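Flavin-dependent monooxygenase, oxygenase subunit HsaA (Mycobacterium tuberculosis, PDB 3AFF) probably hydroxylates the phenolic ring of the cholesterol breakdown product 3-HSA, using reduced FMN and dioxygen, as the oxygenase component of a two-component flavin-dependent monooxygenase. Local coordinates at residues Leu96-Gln101 with Gly219-Asn224; Asp100-Glu105 with Pro203-Leu208. One frame throughout, in Å; residues are numbered along the deposited sequence. Where two conformers were deposited one is given.

Contact 1 of 2, residues Leu96-Gln101 with Gly219-Asn224; sequences LALFDQ and GGLATN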
ATOM      1  N   LEU A  96      36.213 -30.877 -18.256  1.00 15.06           N
ATOM      2  CA  LEU A  96      37.512 -31.577 -18.500  1.00 16.92           C
ATOM      3  C   LEU A  96      38.567 -30.678 -19.134  1.00 16.73           C
ATOM      4  O   LEU A  96      39.767 -30.818 -18.909  1.00 16.15           O
ATOM      5  CB  LEU A  96      37.283 -32.843 -19.353  1.00 17.24           C
ATOM      6  CG  LEU A  96      38.543 -33.683 -19.553  1.00 18.78           C
ATOM      7  CD1 LEU A  96      39.106 -34.106 -18.170  1.00 16.05           C
ATOM      8  CD2 LEU A  96      38.229 -34.831 -20.418  1.00 19.07           C
ATOM      9  N   ALA A  97      38.093 -29.714 -19.909  1.00 17.28           N
ATOM     10  CA  ALA A  97      38.926 -28.657 -20.503  1.00 16.38           C
ATOM     11  C   ALA A  97      39.639 -27.858 -19.460  1.00 16.75           C
ATOM     12  O   ALA A  97      40.595 -27.219 -19.808  1.00 19.02           O
ATOM     13  CB  ALA A  97      38.017 -27.671 -21.340  1.00 16.37           C
ATOM     14  N   LEU A  98      39.172 -27.836 -18.179  1.00 15.37           N
ATOM     15  CA  LEU A  98      39.856 -27.043 -17.153  1.00 14.68           C
ATOM     16  C   LEU A  98      40.865 -27.932 -16.380  1.00 14.28           C
ATOM     17  O   LEU A  98      41.692 -27.437 -15.649  1.00 14.95           O
ATOM     18  CB  LEU A  98      38.839 -26.484 -16.140  1.00 14.62           C
ATOM     19  CG  LEU A  98      37.654 -25.680 -16.740  1.00 17.57           C
ATOM     20  CD1 LEU A  98      36.608 -25.387 -15.663  1.00 17.71           C
ATOM     21  CD2 LEU A  98      38.158 -24.335 -17.381  1.00 17.40           C
ATOM     22  N   PHE A  99      40.796 -29.223 -16.584  1.00 15.96           N
ATOM     23  CA  PHE A  99      41.791 -30.176 -15.997  1.00 18.73           C
ATOM     24  C   PHE A  99      43.178 -29.983 -16.658  1.00 19.65           C
ATOM     25  O   PHE A  99      43.303 -29.448 -17.774  1.00 18.29           O
ATOM     26  CB  PHE A  99      41.290 -31.611 -16.178  1.00 16.76           C
ATOM     27  CG  PHE A  99      40.429 -32.077 -15.014  1.00 17.95           C
ATOM     28  CD1 PHE A  99      40.923 -32.973 -14.096  1.00 18.63           C
ATOM     29  CD2 PHE A  99      39.150 -31.543 -14.828  1.00 20.21           C
ATOM     30  CE1 PHE A  99      40.145 -33.402 -13.022  1.00 18.16           C
ATOM     31  CE2 PHE A  99      38.336 -31.950 -13.732  1.00 17.73           C
ATOM     32  CZ  PHE A  99      38.840 -32.856 -12.824  1.00 18.04           C
ATOM     33  N   ASP A 100      44.242 -30.416 -16.004  1.00 20.98           N
ATOM     34  CA  ASP A 100      45.444 -30.150 -16.709  0.50 20.99           C
ATOM     35  C   ASP A 100      45.628 -31.041 -17.964  1.00 20.18           C
ATOM     36  O   ASP A 100      44.963 -32.037 -18.184  1.00 19.51           O
ATOM     37  CB  ASP A 100      46.622 -29.912 -15.773  0.50 22.93           C
ATOM     38  CG  ASP A 100      47.184 -31.157 -15.224  0.50 23.39           C
ATOM     39  OD1 ASP A 100      47.011 -32.181 -15.887  0.50 23.97           O
ATOM     40  OD2 ASP A 100      47.790 -31.087 -14.125  0.50 26.50           O
ATOM     41  N   GLN A 101      46.417 -30.538 -18.900  1.00 21.02           N
ATOM     42  CA  GLN A 101      46.551 -31.150 -20.225  1.00 19.84           C
ATOM     43  C   GLN A 101      46.794 -32.670 -20.121  1.00 20.55           C
ATOM     44  O   GLN A 101      46.265 -33.467 -20.913  1.00 19.91           O
ATOM     45  CB  GLN A 101      47.735 -30.465 -20.914  1.00 19.68           C
ATOM     46  CG  GLN A 101      48.028 -30.938 -22.347  1.00 19.76           C
ATOM     47  CD  GLN A 101      46.898 -30.644 -23.315  1.00 20.42           C
ATOM     48  OE1 GLN A 101      46.156 -29.675 -23.118  1.00 22.06           O
ATOM     49  NE2 GLN A 101      46.786 -31.443 -24.389  1.00 20.18           N
ATOM     50  N   GLY A 219      44.568 -25.878 -14.500  1.00 25.39           N
ATOM     51  CA  GLY A 219      45.662 -26.191 -15.398  1.00 26.71           C
ATOM     52  C   GLY A 219      45.287 -26.175 -16.863  1.00 24.63           C
ATOM     53  O   GLY A 219      46.070 -25.751 -17.692  1.00 25.60           O
ATOM     54  N   GLY A 220      44.080 -26.600 -17.170  1.00 24.72           N
ATOM     55  CA  GLY A 220      43.602 -26.670 -18.547  1.00 24.61           C
ATOM     56  C   GLY A 220      43.531 -25.328 -19.259  1.00 25.62           C
ATOM     57  O   GLY A 220      43.571 -25.263 -20.483  1.00 26.17           O
ATOM     58  N   LEU A 221      43.458 -24.247 -18.501  1.00 25.95           N
ATOM     59  CA  LEU A 221      43.410 -22.899 -19.076  1.00 27.38           C
ATOM     60  C   LEU A 221      44.679 -22.510 -19.843  1.00 28.29           C
ATOM     61  O   LEU A 221      44.626 -21.666 -20.720  1.00 28.79           O
ATOM     62  CB  LEU A 221      43.108 -21.877 -18.005  1.00 25.21           C
ATOM     63  CG  LEU A 221      41.731 -21.956 -17.302  1.00 25.85           C
ATOM     64  CD1 LEU A 221      41.670 -20.966 -16.117  1.00 25.31           C
ATOM     65  CD2 LEU A 221      40.541 -21.738 -18.245  1.00 21.07           C
ATOM     66  N   ALA A 222      45.799 -23.150 -19.502  1.00 30.50           N
ATOM     67  CA  ALA A 222      47.105 -22.947 -20.129  1.00 30.87           C
ATOM     68  C   ALA A 222      47.118 -23.470 -21.570  1.00 31.83           C
ATOM     69  O   ALA A 222      47.902 -22.971 -22.396  1.00 33.56           O
ATOM     70  CB  ALA A 222      48.204 -23.622 -19.278  1.00 32.35           C
ATOM     71  N   THR A 223      46.240 -24.429 -21.893  1.00 30.94           N
ATOM     72  CA  THR A 223      46.164 -25.021 -23.250  1.00 29.88           C
ATOM     73  C   THR A 223      44.792 -24.808 -23.945  1.00 29.22           C
ATOM     74  O   THR A 223      44.680 -25.031 -25.149  1.00 29.67           O
ATOM     75  CB  THR A 223      46.521 -26.549 -23.214  1.00 31.26           C
ATOM     76  OG1 THR A 223      45.801 -27.220 -22.140  1.00 31.61           O
ATOM     77  CG2 THR A 223      48.050 -26.763 -23.004  1.00 30.16           C
ATOM     78  N   ASN A 224      43.772 -24.374 -23.198  1.00 26.25           N
ATOM     79  CA  ASN A 224      42.434 -24.082 -23.737  1.00 24.60           C
ATOM     80  C   ASN A 224      42.028 -22.654 -23.439  1.00 23.76           C
ATOM     81  O   ASN A 224      41.488 -22.322 -22.365  1.00 23.74           O
ATOM     82  CB  ASN A 224      41.385 -25.060 -23.211  1.00 23.42           C
ATOM     83  CG  ASN A 224      41.736 -26.468 -23.524  1.00 21.37           C
ATOM     84  OD1 ASN A 224      42.036 -26.788 -24.677  1.00 18.67           O
ATOM     85  ND2 ASN A 224      41.704 -27.347 -22.501  1.00 15.29           N
TER
HETATM   86  O   HOH W   1      47.014 -27.461 -19.248  1.00 41.06           O
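Q101 reaches T223 through a side chain bent at chi2. Its CB passes T223 OG1 at the edge of contact; CG leaves anti to the backbone N (chi1 -178°), and the bend (chi2 63°) turns the amide back toward the threonine. CD then lies near T223 OG1 and CG2, and Q101 OE1 accepts a hydrogen bond of 2.7 Å from T223 OG1, which lies in the amide carbonyl plane. At the tip, Q101 NE2 is hydrogen-bonded to Q57 OE1. A water joins the same two residues a second way: it accepts from Q101 N at 3.2 Å and donates to T223 OG1 at 3.1 Å.

The remaining grip is on backbone carbonyls of the type I turn L96-F99. N224 ND2 donates to A97 O over 2.9 Å, meeting a lone pair in the carbonyl plane; A97 O lies 10° out of the N224 amide plane, while N224 OD1 is hydrogen-bonded to Q57 NE2. G220 N donates to L98 O at 3.0 Å from above the carbonyl plane. At G220, which has no side chain, the backbones come close: its CA is 4.0 Å from L98 CA and makes a CA-H...O contact of 3.3 Å with A97 O. Beside the turn, L98 CD2 and L221 CD2 touch at 3.6 Å, the two leucines lying side by side and pointing the same way.

The contact thus ties the loop joining helices 80-96 and 101-108 to the loop between helices 210-214 and 233-259, with L208 of strand 207-209 packed on L98.

Contact 2 of 2, residues Asp100-Glu105 with Pro203-Leu208; sequences DQRAQE and PRHRFL
The imidazole of H205 presents one face to R102, whose NE lies 3.4 Å above the ring plane and offset toward the rim. R102 CG makes a CH-pi contact on the ring, 3.9 Å from its centroid and 26° off the normal. The guanidinium does not stack: its plane stands 73° from the ring, and H205 ND1 meets it at an edge. A103 N lies at the ring's edge, near its plane. The guanidinium of R206 has P203 CD over one face.

With chi1 at 61°, H205 CG sits between the backbone N and the carbonyl carbon, and its ring lies against helix 101-108. Farther along that helix, beyond the two segments, E106 serves both residues: its OE1 is hydrogen-bonded to H205 NE2, and its OE2 forms a salt bridge with R206 NE. A103 CB packs 4.0 Å from R206 CG. One water bridges the backbones, accepting from D100 N at 2.7 Å and donating to H205 O.

D100 is the N-cap residue of helix 101-108. Because R102 and A103 meet H205 and R206, the arrangement is a surface packing of that helix's first turn on the short 3-10 turn leading into strand 207-209. It joins the N-terminal helical part of the acyl-CoA dehydrogenase fold to its beta domain.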
ATOM      1  N   ASP A 100      44.242 -30.416 -16.004  1.00 20.98           N
ATOM      2  CA  ASP A 100      45.444 -30.150 -16.709  0.50 20.99           C
ATOM      3  C   ASP A 100      45.628 -31.041 -17.964  1.00 20.18           C
ATOM      4  O   ASP A 100      44.963 -32.037 -18.184  1.00 19.51           O
ATOM      5  CB  ASP A 100      46.622 -29.912 -15.773  0.50 22.93           C
ATOM      6  CG  ASP A 100      47.184 -31.157 -15.224  0.50 23.39           C
ATOM      7  OD1 ASP A 100      47.011 -32.181 -15.887  0.50 23.97           O
ATOM      8  OD2 ASP A 100      47.790 -31.087 -14.125  0.50 26.50           O
ATOM      9  N   GLN A 101      46.417 -30.538 -18.900  1.00 21.02           N
ATOM     10  CA  GLN A 101      46.551 -31.150 -20.225  1.00 19.84           C
ATOM     11  C   GLN A 101      46.794 -32.670 -20.121  1.00 20.55           C
ATOM     12  O   GLN A 101      46.265 -33.467 -20.913  1.00 19.91           O
ATOM     13  CB  GLN A 101      47.735 -30.465 -20.914  1.00 19.68           C
ATOM     14  CG  GLN A 101      48.028 -30.938 -22.347  1.00 19.76           C
ATOM     15  CD  GLN A 101      46.898 -30.644 -23.315  1.00 20.42           C
ATOM     16  OE1 GLN A 101      46.156 -29.675 -23.118  1.00 22.06           O
ATOM     17  NE2 GLN A 101      46.786 -31.443 -24.389  1.00 20.18           N
ATOM     18  N   ARG A 102      47.581 -33.105 -19.124  1.00 21.17           N
ATOM     19  CA  ARG A 102      47.812 -34.575 -19.005  1.00 22.71           C
ATOM     20  C   ARG A 102      46.526 -35.400 -18.767  1.00 21.26           C
ATOM     21  O   ARG A 102      46.397 -36.521 -19.270  1.00 19.38           O
ATOM     22  CB  ARG A 102      48.855 -34.854 -17.930  1.00 23.96           C
ATOM     23  CG  ARG A 102      49.281 -36.307 -17.840  1.00 27.98           C
ATOM     24  CD  ARG A 102      50.697 -36.519 -17.156  1.00 30.35           C
ATOM     25  NE  ARG A 102      50.856 -35.878 -15.842  1.00 34.93           N
ATOM     26  CZ  ARG A 102      51.621 -34.799 -15.660  1.00 34.78           C
ATOM     27  NH1 ARG A 102      52.287 -34.302 -16.723  1.00 35.09           N
ATOM     28  NH2 ARG A 102      51.703 -34.225 -14.446  1.00 29.50           N
ATOM     29  N   ALA A 103      45.585 -34.849 -17.980  1.00 19.97           N
ATOM     30  CA  ALA A 103      44.326 -35.524 -17.727  1.00 18.70           C
ATOM     31  C   ALA A 103      43.513 -35.580 -19.010  1.00 18.40           C
ATOM     32  O   ALA A 103      42.904 -36.626 -19.332  1.00 17.08           O
ATOM     33  CB  ALA A 103      43.548 -34.783 -16.641  1.00 18.14           C
ATOM     34  N   GLN A 104      43.446 -34.439 -19.715  1.00 18.30           N
ATOM     35  CA  GLN A 104      42.700 -34.353 -20.993  1.00 17.91           C
ATOM     36  C   GLN A 104      43.270 -35.380 -21.987  1.00 19.33           C
ATOM     37  O   GLN A 104      42.548 -36.101 -22.630  1.00 19.37           O
ATOM     38  CB  GLN A 104      42.841 -32.945 -21.575  1.00 17.45           C
ATOM     39  CG  GLN A 104      42.125 -31.854 -20.812  1.00 18.97           C
ATOM     40  CD  GLN A 104      42.390 -30.515 -21.449  1.00 18.15           C
ATOM     41  OE1 GLN A 104      42.065 -30.305 -22.622  1.00 22.84           O
ATOM     42  NE2 GLN A 104      42.963 -29.602 -20.702  1.00 15.53           N
ATOM     43  N   GLU A 105      44.603 -35.445 -22.049  1.00 20.64           N
ATOM     44  CA  GLU A 105      45.333 -36.432 -22.917  1.00 20.75           C
ATOM     45  C   GLU A 105      44.956 -37.868 -22.602  1.00 19.90           C
ATOM     46  O   GLU A 105      44.626 -38.650 -23.548  1.00 19.15           O
ATOM     47  CB  GLU A 105      46.856 -36.187 -22.858  1.00 20.20           C
ATOM     48  CG  GLU A 105      47.698 -37.280 -23.579  1.00 22.80           C
ATOM     49  CD  GLU A 105      47.618 -37.152 -25.119  1.00 29.51           C
ATOM     50  OE1 GLU A 105      47.383 -36.012 -25.599  1.00 31.51           O
ATOM     51  OE2 GLU A 105      47.829 -38.170 -25.832  1.00 30.87           O
ATOM     52  N   PRO A 203      46.040 -39.973  -9.509  1.00 18.06           N
ATOM     53  CA  PRO A 203      47.193 -39.073  -9.467  1.00 18.31           C
ATOM     54  C   PRO A 203      46.807 -37.562  -9.372  1.00 19.39           C
ATOM     55  O   PRO A 203      45.682 -37.186  -9.705  1.00 18.59           O
ATOM     56  CB  PRO A 203      47.944 -39.427 -10.766  1.00 18.51           C
ATOM     57  CG  PRO A 203      46.825 -39.887 -11.751  1.00 18.65           C
ATOM     58  CD  PRO A 203      45.840 -40.617 -10.817  1.00 17.69           C
ATOM     59  N   ARG A 204      47.728 -36.711  -8.922  1.00 19.56           N
ATOM     60  CA  ARG A 204      47.425 -35.278  -8.772  1.00 20.59           C
ATOM     61  C   ARG A 204      46.853 -34.534  -9.989  1.00 20.54           C
ATOM     62  O   ARG A 204      46.040 -33.599  -9.832  1.00 21.39           O
ATOM     63  CB  ARG A 204      48.605 -34.514  -8.138  1.00 20.40           C
ATOM     64  CG  ARG A 204      48.710 -34.829  -6.601  1.00 21.08           C
ATOM     65  CD  ARG A 204      49.554 -33.874  -5.868  1.00 24.28           C
ATOM     66  NE  ARG A 204      50.958 -33.900  -6.334  1.00 27.98           N
ATOM     67  CZ  ARG A 204      51.893 -34.640  -5.739  1.00 28.28           C
ATOM     68  NH1 ARG A 204      51.567 -35.409  -4.702  1.00 25.75           N
ATOM     69  NH2 ARG A 204      53.133 -34.601  -6.160  1.00 26.23           N
ATOM     70  N   HIS A 205      47.246 -34.938 -11.187  1.00 19.53           N
ATOM     71  CA  HIS A 205      46.798 -34.270 -12.370  1.00 19.14           C
ATOM     72  C   HIS A 205      45.354 -34.666 -12.670  1.00 19.88           C
ATOM     73  O   HIS A 205      44.727 -34.059 -13.553  1.00 19.31           O
ATOM     74  CB  HIS A 205      47.721 -34.505 -13.610  1.00 19.28           C
ATOM     75  CG  HIS A 205      47.822 -35.943 -14.020  1.00 18.03           C
ATOM     76  ND1 HIS A 205      48.653 -36.841 -13.381  1.00 19.16           N
ATOM     77  CD2 HIS A 205      47.149 -36.651 -14.949  1.00 15.02           C
ATOM     78  CE1 HIS A 205      48.504 -38.035 -13.913  1.00 16.07           C
ATOM     79  NE2 HIS A 205      47.589 -37.951 -14.859  1.00 18.56           N
ATOM     80  N   ARG A 206      44.825 -35.666 -11.936  1.00 18.32           N
ATOM     81  CA  ARG A 206      43.428 -36.002 -12.128  1.00 17.66           C
ATOM     82  C   ARG A 206      42.502 -35.598 -10.960  1.00 16.72           C
ATOM     83  O   ARG A 206      41.471 -36.173 -10.754  1.00 16.20           O
ATOM     84  CB  ARG A 206      43.267 -37.461 -12.543  1.00 16.33           C
ATOM     85  CG  ARG A 206      43.685 -37.757 -13.992  1.00 20.31           C
ATOM     86  CD  ARG A 206      43.071 -39.039 -14.546  1.00 19.54           C
ATOM     87  NE  ARG A 206      43.974 -40.178 -14.361  1.00 20.52           N
ATOM     88  CZ  ARG A 206      43.753 -41.228 -13.554  1.00 22.05           C
ATOM     89  NH1 ARG A 206      42.626 -41.312 -12.825  1.00 17.54           N
ATOM     90  NH2 ARG A 206      44.688 -42.196 -13.424  1.00 22.41           N
ATOM     91  N   PHE A 207      42.888 -34.573 -10.241  1.00 17.23           N
ATOM     92  CA  PHE A 207      42.017 -33.895  -9.316  1.00 17.89           C
ATOM     93  C   PHE A 207      42.032 -32.435  -9.711  1.00 17.96           C
ATOM     94  O   PHE A 207      43.120 -31.909  -9.912  1.00 18.41           O
ATOM     95  CB  PHE A 207      42.595 -33.942  -7.901  1.00 16.04           C
ATOM     96  CG  PHE A 207      41.901 -33.025  -6.904  1.00 16.22           C
ATOM     97  CD1 PHE A 207      40.635 -33.378  -6.371  1.00 17.29           C
ATOM     98  CD2 PHE A 207      42.533 -31.892  -6.404  1.00 15.40           C
ATOM     99  CE1 PHE A 207      39.971 -32.576  -5.428  1.00 14.81           C
ATOM    100  CE2 PHE A 207      41.877 -31.065  -5.455  1.00 17.45           C
ATOM    101  CZ  PHE A 207      40.609 -31.438  -4.949  1.00 18.29           C
ATOM    102  N   LEU A 208      40.864 -31.761  -9.681  1.00 16.51           N
ATOM    103  CA  LEU A 208      40.815 -30.338  -9.952  1.00 16.81           C
ATOM    104  C   LEU A 208      39.984 -29.684  -8.832  1.00 16.43           C
ATOM    105  O   LEU A 208      38.806 -30.054  -8.631  1.00 14.36           O
ATOM    106  CB  LEU A 208      40.178 -30.050 -11.334  1.00 17.71           C
ATOM    107  CG  LEU A 208      39.901 -28.560 -11.597  1.00 18.04           C
ATOM    108  CD1 LEU A 208      41.214 -27.808 -11.632  1.00 20.08           C
ATOM    109  CD2 LEU A 208      39.121 -28.328 -12.882  1.00 15.80           C
TER
HETATM  110  O   HOH W   2      43.944 -31.368 -13.479  1.00 15.87           O

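Contacts 1 and 2 start from one stretch of chain, share D100 and Q101, and have centres about 8 Å apart. The start of helix 101-108 therefore meets the loop 219-224 and the segment 203-208, a 3-10 turn between strands 200-203 and 207-209, at once. Q104 connects the two contacts: its NE2 lies 3.0 Å from F99 O and its OE1 3.0 Å from N224 ND2, both probable hydrogen bonds. An apolar link runs from F99 CZ to L208 CB at 3.4 Å. Of the two, contact 1 is nearer the flavin region, the F99 side chain lying about 7 Å from that of Y120, a probable FMN-binding residue; contact 2 lies away from the annotated sites.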